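Local coordinates for protein beta-hydroxyacid dehydrogenase, 3-hydroxyisobutyrate dehydrogenase (Saccharomonospora xinjiangensis XJ-54, PDB 6GRL) that probably uses NADPH to reduce imines, acting as an S-selective imine reductase of the beta-hydroxyacid dehydrogenase family, at residues A[184-187]-A[188-192]; A[260-263]-A[264-268]; A[99-102]-A[103-106]; A[215-218]-A[219-223]. All coordinates share one frame; numbering follows the deposited sequence. Where two conformers were deposited one is given.

In the fold
Four contacts between near neighbours in sequence illustrate how local chemistry follows place in the fold. Contacts 1, 2 and 4 are helical and lie at the surface of the chain, on helices 181-209, 251-267 and 214-225 of the C-terminal region; contact 3, partly buried, is a turn leading into a strand of the nucleotide-binding region. Contacts 1 and 4 share a phenylalanine ring with a methyl of the valine four residues on over one face, but the first adds an amide-carboxylate bond and the second an arginine. Contact 2 adds waters to its backbone bonds, and its polar ends find partners outside. Helix 181-209, which carries contact 1, also meets side chains of contacts 2 and 4. Contacts 2 and 3 are farthest apart, about 61 Å between centres.

Contact 1 of 4, residues A[184-187]-A[188-192]; sequences VEFL and AQVAM
E185 and Q189 sit one turn apart on helix 181-209, the long helix that runs from the nucleotide-binding region into the C-terminal one, and their side chains travel alongside each other in the same direction. E185 keeps CG anti to the backbone N (chi1 -175°) and then bends at chi2, whereas Q189 takes the other common start, CG beside its own N, and also bends at chi2. The two bends bring the amide to the carboxylate: Q189 NE2 donates to E185 OE2 at 3.2 Å, arriving from above the carboxylate plane, with the two flat groups 31° apart. An alanine in place of E185 removes the carboxylate, and the Q189 amide, without that acceptor, would probably be freer to turn.

A second pair, F186 and V190, is apolar. V190 CG2 stands over one face of the F186 ring in a CH-pi contact, 4.1 Å from the centroid and displaced toward the rim. Beneath both pairs run the backbone i to i+4 bonds, among them V190 N to F186 O. V184 and L187 turn elsewhere, packing on P114 of helix 114-126. The nearest ring atom to the methyl is F186 CE2, 3.8 Å from V190 CG2.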
# COMPACT_ATOMS: atom_id res chain seq x y z
N VAL A 184 2.79 -0.04 -6.60
CA VAL A 184 1.75 -0.88 -7.18
C VAL A 184 1.01 -1.64 -6.09
O VAL A 184 -0.22 -1.68 -6.06
CB VAL A 184 2.36 -1.85 -8.21
CG1 VAL A 184 1.31 -2.85 -8.68
CG2 VAL A 184 2.92 -1.09 -9.39
N GLU A 185 1.76 -2.25 -5.17
CA GLU A 185 1.15 -3.00 -4.08
C GLU A 185 0.23 -2.11 -3.24
O GLU A 185 -0.90 -2.50 -2.92
CB GLU A 185 2.25 -3.61 -3.20
CG GLU A 185 1.74 -4.52 -2.09
CD GLU A 185 1.39 -5.91 -2.58
OE1 GLU A 185 1.89 -6.30 -3.66
OE2 GLU A 185 0.63 -6.61 -1.89
N PHE A 186 0.70 -0.91 -2.90
CA PHE A 186 -0.09 -0.02 -2.05
C PHE A 186 -1.38 0.40 -2.75
O PHE A 186 -2.47 0.26 -2.18
CB PHE A 186 0.74 1.21 -1.67
CG PHE A 186 0.06 2.11 -0.69
CD1 PHE A 186 0.17 1.88 0.68
CD2 PHE A 186 -0.68 3.20 -1.12
CE1 PHE A 186 -0.45 2.72 1.59
CE2 PHE A 186 -1.30 4.04 -0.21
CZ PHE A 186 -1.19 3.80 1.14
N LEU A 187 -1.28 0.91 -3.97
CA LEU A 187 -2.46 1.40 -4.67
C LEU A 187 -3.45 0.28 -4.95
O LEU A 187 -4.67 0.48 -4.91
CB LEU A 187 -2.06 2.10 -5.97
CG LEU A 187 -1.28 3.41 -5.84
CD1 LEU A 187 -1.00 3.99 -7.21
CD2 LEU A 187 -2.02 4.41 -4.96
N ALA A 188 -2.95 -0.92 -5.25
CA ALA A 188 -3.85 -2.04 -5.53
C ALA A 188 -4.58 -2.49 -4.28
O ALA A 188 -5.79 -2.75 -4.32
CB ALA A 188 -3.08 -3.20 -6.15
N GLN A 189 -3.86 -2.60 -3.15
CA GLN A 189 -4.51 -2.99 -1.91
C GLN A 189 -5.54 -1.96 -1.47
O GLN A 189 -6.62 -2.32 -0.99
CB GLN A 189 -3.47 -3.20 -0.81
CG GLN A 189 -2.51 -4.37 -1.03
CD GLN A 189 -3.20 -5.72 -0.96
OE1 GLN A 189 -4.29 -5.86 -0.41
NE2 GLN A 189 -2.55 -6.74 -1.52
N VAL A 190 -5.22 -0.68 -1.63
CA VAL A 190 -6.17 0.37 -1.26
C VAL A 190 -7.39 0.34 -2.17
O VAL A 190 -8.53 0.47 -1.71
CB VAL A 190 -5.48 1.75 -1.29
CG1 VAL A 190 -6.50 2.86 -1.17
CG2 VAL A 190 -4.45 1.85 -0.17
N ALA A 191 -7.17 0.15 -3.48
CA ALA A 191 -8.29 0.06 -4.41
C ALA A 191 -9.20 -1.11 -4.06
O ALA A 191 -10.43 -0.96 -4.06
CB ALA A 191 -7.78 -0.09 -5.84
N MET A 192 -8.62 -2.27 -3.76
CA MET A 192 -9.41 -3.43 -3.35
C MET A 192 -10.26 -3.11 -2.12
O MET A 192 -11.42 -3.53 -2.04
CB MET A 192 -8.49 -4.61 -3.07
CG MET A 192 -9.19 -5.81 -2.46
SD MET A 192 -10.43 -6.51 -3.56
CE MET A 192 -11.63 -7.11 -2.38

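Contact 2 of 4, residues A[260-263]-A[264-268]; sequences DLIS and HRESL
L261 O is the shared acceptor through which H264 and R265 are tied back to the preceding turn. The backbone bonds come first: R265 N donates to L261 O at 3.2 Å in an almost straight line (177°), and E266 N reaches I262 O at 3.0 Å. Water adds two more donors to the same carbonyl. One water gives a hydrogen to L261 O and meets H264 ND1 at the edge of the imidazole, in its plane; another also donates to L261 O and accepts from R265 NH2 at 3.1 Å, in the guanidinium plane. R265 sets CG between its backbone N and carbonyl carbon (chi1 64°), which lays CG and CD alongside L261 O before the chain bends at chi3. Three donors, R265 N and the two waters, thus grip L261 O.

All this occupies the C-terminal end of helix 251-267, where regular i to i+4 bonding gives out: L268 N bonds to R265 O at 3.1 Å, while its bond to H264 O is weak.

Side-chain packing across the turn pairs I262 with E266, which point the same way. The methyl I262 CG2 lies against the carboxylate carbon, 3.6 Å from E266 CD, and I262 also packs on helix 273-287 through M275 and K279.

Ionic and polar ends reach outside: E266 forms a salt bridge with R276, R265 NH1 forms one with E271, and H264 NE2 is hydrogen-bonded to E210, just beyond helix 181-209.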
# COMPACT_ATOMS: atom_id res chain seq x y z
N ASP A 260 -31.53 -13.15 -10.02
CA ASP A 260 -32.38 -12.95 -8.85
C ASP A 260 -31.87 -11.80 -7.99
O ASP A 260 -32.67 -11.05 -7.41
CB ASP A 260 -32.43 -14.24 -8.03
CG ASP A 260 -33.00 -15.41 -8.82
OD1 ASP A 260 -33.80 -15.17 -9.74
OD2 ASP A 260 -32.63 -16.56 -8.52
N LEU A 261 -30.55 -11.65 -7.89
CA LEU A 261 -29.98 -10.54 -7.13
C LEU A 261 -30.31 -9.21 -7.79
O LEU A 261 -30.71 -8.25 -7.11
CB LEU A 261 -28.46 -10.71 -7.01
CG LEU A 261 -27.95 -11.86 -6.14
CD1 LEU A 261 -26.46 -12.06 -6.34
CD2 LEU A 261 -28.25 -11.59 -4.68
N ILE A 262 -30.15 -9.12 -9.11
CA ILE A 262 -30.41 -7.87 -9.82
C ILE A 262 -31.88 -7.50 -9.72
O ILE A 262 -32.22 -6.34 -9.47
CB ILE A 262 -29.95 -7.99 -11.28
CG1 ILE A 262 -28.44 -8.22 -11.36
CG2 ILE A 262 -30.36 -6.76 -12.07
CD1 ILE A 262 -27.98 -8.83 -12.67
N SER A 263 -32.77 -8.48 -9.90
CA SER A 263 -34.20 -8.19 -9.88
C SER A 263 -34.63 -7.66 -8.51
O SER A 263 -35.44 -6.73 -8.43
CB SER A 263 -34.99 -9.44 -10.25
OG SER A 263 -36.38 -9.20 -10.21
N HIS A 264 -34.09 -8.23 -7.44
CA HIS A 264 -34.53 -7.84 -6.10
C HIS A 264 -34.09 -6.42 -5.76
O HIS A 264 -34.91 -5.59 -5.33
CB HIS A 264 -34.00 -8.83 -5.06
CG HIS A 264 -34.17 -8.36 -3.65
ND1 HIS A 264 -33.11 -8.15 -2.79
CD2 HIS A 264 -35.28 -8.05 -2.94
CE1 HIS A 264 -33.56 -7.74 -1.62
NE2 HIS A 264 -34.88 -7.67 -1.69
N ARG A 265 -32.81 -6.10 -5.95
CA ARG A 265 -32.33 -4.77 -5.58
C ARG A 265 -32.91 -3.70 -6.48
O ARG A 265 -33.21 -2.59 -6.03
CB ARG A 265 -30.80 -4.73 -5.59
CG ARG A 265 -30.15 -4.94 -6.94
CD ARG A 265 -28.69 -5.36 -6.78
NE ARG A 265 -27.84 -4.26 -6.33
CZ ARG A 265 -26.95 -4.36 -5.35
NH1 ARG A 265 -26.21 -3.31 -5.01
NH2 ARG A 265 -26.79 -5.51 -4.71
N GLU A 266 -33.10 -4.01 -7.77
CA GLU A 266 -33.68 -3.02 -8.68
C GLU A 266 -35.15 -2.79 -8.39
O GLU A 266 -35.66 -1.69 -8.63
CB GLU A 266 -33.47 -3.45 -10.13
CG GLU A 266 -32.04 -3.23 -10.62
CD GLU A 266 -31.88 -3.49 -12.11
OE1 GLU A 266 -32.79 -4.10 -12.71
OE2 GLU A 266 -30.84 -3.09 -12.66
N SER A 267 -35.85 -3.80 -7.87
CA SER A 267 -37.24 -3.61 -7.44
C SER A 267 -37.34 -2.68 -6.24
O SER A 267 -38.42 -2.15 -5.97
CB SER A 267 -37.89 -4.95 -7.12
OG SER A 267 -37.38 -5.49 -5.91
N LEU A 268 -36.24 -2.48 -5.52
CA LEU A 268 -36.18 -1.54 -4.41
C LEU A 268 -35.64 -0.18 -4.82
O LEU A 268 -35.56 0.72 -3.97
CB LEU A 268 -35.32 -2.12 -3.28
CG LEU A 268 -35.76 -3.45 -2.68
CD1 LEU A 268 -34.64 -4.07 -1.87
CD2 LEU A 268 -37.01 -3.27 -1.83
O HOH W 1 -30.91 -8.22 -4.07
O HOH W 2 -28.76 -7.93 -4.93

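Contact 3 of 4, residues A[99-102]-A[103-106]; sequences SSLA and GKVL
A type II beta turn from L101 to K104 brings the chain round into strand 105-108 of the Rossmann-like nucleotide-binding region. Its closing bond runs from K104 N to L101 O at 3.1 Å, the donor standing above the carbonyl plane and not on a lone pair. G103 holds the third position of the turn with a positive phi of 80°, where a CB would run into A102 O. Overlapping its start, S100 OG accepts from A102 N at 3.2 Å in an ST turn.

Across the turn the side chains of L101 and K104 meet at about a right angle. The lysine sets out with CG beside its own N (chi1 -65°), and this start and the extended run through CG, CD and CE lay its aliphatic part against the leucine: K104 CD is 3.8 Å from L101 CD2. Further along, K104 CE comes within 3.4 Å of S100 O. The bend at chi4 then turns the ammonium group aside, and NZ bonds to the carbonyl oxygens of V74 and S77. The lysine thus acts as a hydrocarbon arm over the turn and as a polar anchor at its tip. A looser apolar approach joins L101 CD1 to L106 CD1, 4.2 Å apart.

W123 of helix 114-126 packs on both L101 and L106. On the sheet, V105 pairs through its backbone with R78 and V80 while K104 and L106 pair with E130, which places the strand between 79-82 and 130-137.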
# COMPACT_ATOMS: atom_id res chain seq x y z
N SER A 99 24.63 19.09 -2.60
CA SER A 99 25.74 18.25 -2.18
C SER A 99 25.69 16.89 -2.88
O SER A 99 24.64 16.45 -3.37
CB SER A 99 25.71 18.05 -0.66
OG SER A 99 25.60 19.29 0.01
N SER A 100 26.84 16.23 -2.93
CA SER A 100 26.93 14.93 -3.58
C SER A 100 26.16 13.88 -2.80
O SER A 100 26.22 13.83 -1.57
CB SER A 100 28.40 14.51 -3.71
OG SER A 100 28.50 13.17 -4.14
N LEU A 101 25.42 13.04 -3.53
CA LEU A 101 24.74 11.90 -2.95
C LEU A 101 25.41 10.58 -3.31
O LEU A 101 24.85 9.51 -3.06
CB LEU A 101 23.27 11.87 -3.39
CG LEU A 101 22.45 13.12 -3.04
CD1 LEU A 101 21.07 13.03 -3.66
CD2 LEU A 101 22.36 13.30 -1.53
N ALA A 102 26.61 10.64 -3.90
CA ALA A 102 27.29 9.43 -4.32
C ALA A 102 27.61 8.54 -3.13
O ALA A 102 28.10 9.01 -2.10
CB ALA A 102 28.58 9.78 -5.07
N GLY A 103 27.32 7.25 -3.27
CA GLY A 103 27.56 6.30 -2.21
C GLY A 103 26.50 6.27 -1.13
O GLY A 103 26.61 5.47 -0.19
N LYS A 104 25.48 7.11 -1.22
CA LYS A 104 24.41 7.13 -0.23
C LYS A 104 23.30 6.16 -0.62
O LYS A 104 23.25 5.64 -1.73
CB LYS A 104 23.85 8.55 -0.08
CG LYS A 104 24.84 9.56 0.49
CD LYS A 104 24.17 10.89 0.79
CE LYS A 104 25.18 11.97 1.12
NZ LYS A 104 25.83 11.76 2.45
N VAL A 105 22.41 5.91 0.34
CA VAL A 105 21.23 5.09 0.14
C VAL A 105 20.02 5.95 0.45
O VAL A 105 19.89 6.46 1.58
CB VAL A 105 21.25 3.83 1.02
CG1 VAL A 105 19.95 3.06 0.89
CG2 VAL A 105 22.44 2.95 0.66
N LEU A 106 19.15 6.14 -0.53
CA LEU A 106 17.95 6.95 -0.37
C LEU A 106 16.75 6.03 -0.24
O LEU A 106 16.47 5.23 -1.14
CB LEU A 106 17.76 7.90 -1.56
CG LEU A 106 18.97 8.74 -1.99
CD1 LEU A 106 18.56 9.70 -3.11
CD2 LEU A 106 19.56 9.50 -0.81

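Contact 4 of 4, residues A[215-218]-A[219-223]; sequences EAFA and ERVAG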
# COMPACT_ATOMS: atom_id res chain seq x y z
N GLU A 215 -27.08 -1.12 11.29
CA GLU A 215 -25.96 -1.30 12.21
C GLU A 215 -25.77 -2.77 12.55
O GLU A 215 -24.64 -3.29 12.52
CB GLU A 215 -26.17 -0.47 13.47
CG GLU A 215 -25.10 -0.69 14.53
CD GLU A 215 -25.28 0.20 15.74
OE1 GLU A 215 -26.15 1.10 15.70
OE2 GLU A 215 -24.55 0.00 16.73
N ALA A 216 -26.85 -3.47 12.90
CA ALA A 216 -26.75 -4.89 13.20
C ALA A 216 -26.39 -5.69 11.95
O ALA A 216 -25.62 -6.65 12.03
CB ALA A 216 -28.05 -5.40 13.80
N PHE A 217 -26.93 -5.30 10.79
CA PHE A 217 -26.62 -6.01 9.56
C PHE A 217 -25.15 -5.84 9.18
O PHE A 217 -24.53 -6.77 8.66
CB PHE A 217 -27.52 -5.52 8.42
CG PHE A 217 -27.18 -6.11 7.08
CD1 PHE A 217 -27.52 -7.41 6.78
CD2 PHE A 217 -26.51 -5.35 6.13
CE1 PHE A 217 -27.20 -7.95 5.54
CE2 PHE A 217 -26.20 -5.88 4.90
CZ PHE A 217 -26.54 -7.19 4.60
N ALA A 218 -24.58 -4.66 9.45
CA ALA A 218 -23.17 -4.43 9.15
C ALA A 218 -22.28 -5.37 9.95
O ALA A 218 -21.27 -5.86 9.44
CB ALA A 218 -22.81 -2.97 9.42
N GLU A 219 -22.64 -5.63 11.21
CA GLU A 219 -21.87 -6.58 12.01
C GLU A 219 -21.99 -8.00 11.47
O GLU A 219 -21.04 -8.78 11.56
CB GLU A 219 -22.32 -6.52 13.47
CG GLU A 219 -21.37 -7.20 14.43
CD GLU A 219 -21.67 -6.88 15.88
OE1 GLU A 219 -22.68 -6.19 16.14
OE2 GLU A 219 -20.90 -7.32 16.76
N ARG A 220 -23.15 -8.35 10.91
CA ARG A 220 -23.29 -9.66 10.29
C ARG A 220 -22.50 -9.75 8.99
O ARG A 220 -21.96 -10.82 8.67
CB ARG A 220 -24.77 -9.97 10.04
CG ARG A 220 -25.58 -10.12 11.32
CD ARG A 220 -26.93 -10.78 11.08
NE ARG A 220 -27.79 -9.99 10.20
CZ ARG A 220 -28.54 -8.97 10.61
NH1 ARG A 220 -29.29 -8.31 9.74
NH2 ARG A 220 -28.53 -8.61 11.89
N VAL A 221 -22.40 -8.65 8.25
CA VAL A 221 -21.54 -8.61 7.07
C VAL A 221 -20.09 -8.82 7.47
O VAL A 221 -19.33 -9.51 6.78
CB VAL A 221 -21.73 -7.28 6.31
CG1 VAL A 221 -20.69 -7.13 5.21
CG2 VAL A 221 -23.13 -7.21 5.72
N ALA A 222 -19.68 -8.23 8.60
CA ALA A 222 -18.31 -8.38 9.07
C ALA A 222 -17.94 -9.84 9.28
O ALA A 222 -16.84 -10.27 8.93
CB ALA A 222 -18.11 -7.58 10.35
N GLY A 223 -18.86 -10.62 9.85
CA GLY A 223 -18.61 -12.04 10.03
C GLY A 223 -18.53 -12.80 8.72
O GLY A 223 -17.76 -13.75 8.59
O HOH W 3 -22.89 -2.90 16.07
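F217 and V221 meet face to methyl, one turn apart on helix 214-225. The methyl V221 CG2 sits over one face of the phenyl ring, offset toward the rim, in a CH-pi contact: V221 CG2 lies 3.8 Å from the centroid of the F217 ring, 25° off the ring normal. Its closest ring atom is F217 CE2, 3.4 Å from V221 CG2. The ring is brought there by a first torsion that sets CG anti to the backbone N (chi1 175°).

R220 comes from another side. Its NH1 lies at the edge of the F217 ring, in the ring plane, 3.6 Å from F217 CD1, and ring and guanidinium planes stand 66° apart. The arginine bends at chi3 and folds back along the helix, resting a face of its guanidinium on F217 CA; A216 O also lies over a guanidinium face, 3.5 Å from R220 NH2.

Backbone bonds set the one-turn spacing behind these contacts, V221 N giving to F217 O at 2.9 Å and R220 N to A216 O at 3.2 Å. A step farther out, F217 packs on T203, L204 and V207 of helix 181-209. With a leucine here V221 CG2 has no aromatic face to lie over, and a gap would probably open toward T203, L204 and V207.

Along the helix, E215 OE2 and E219 OE1 are 6.5 Å apart, a separation that probably limits their repulsion. The chemistry of the contact thus joins methyl-on-ring packing to an arginine that borders the ring edge and lays its flat group over the backbone of A216 and F217.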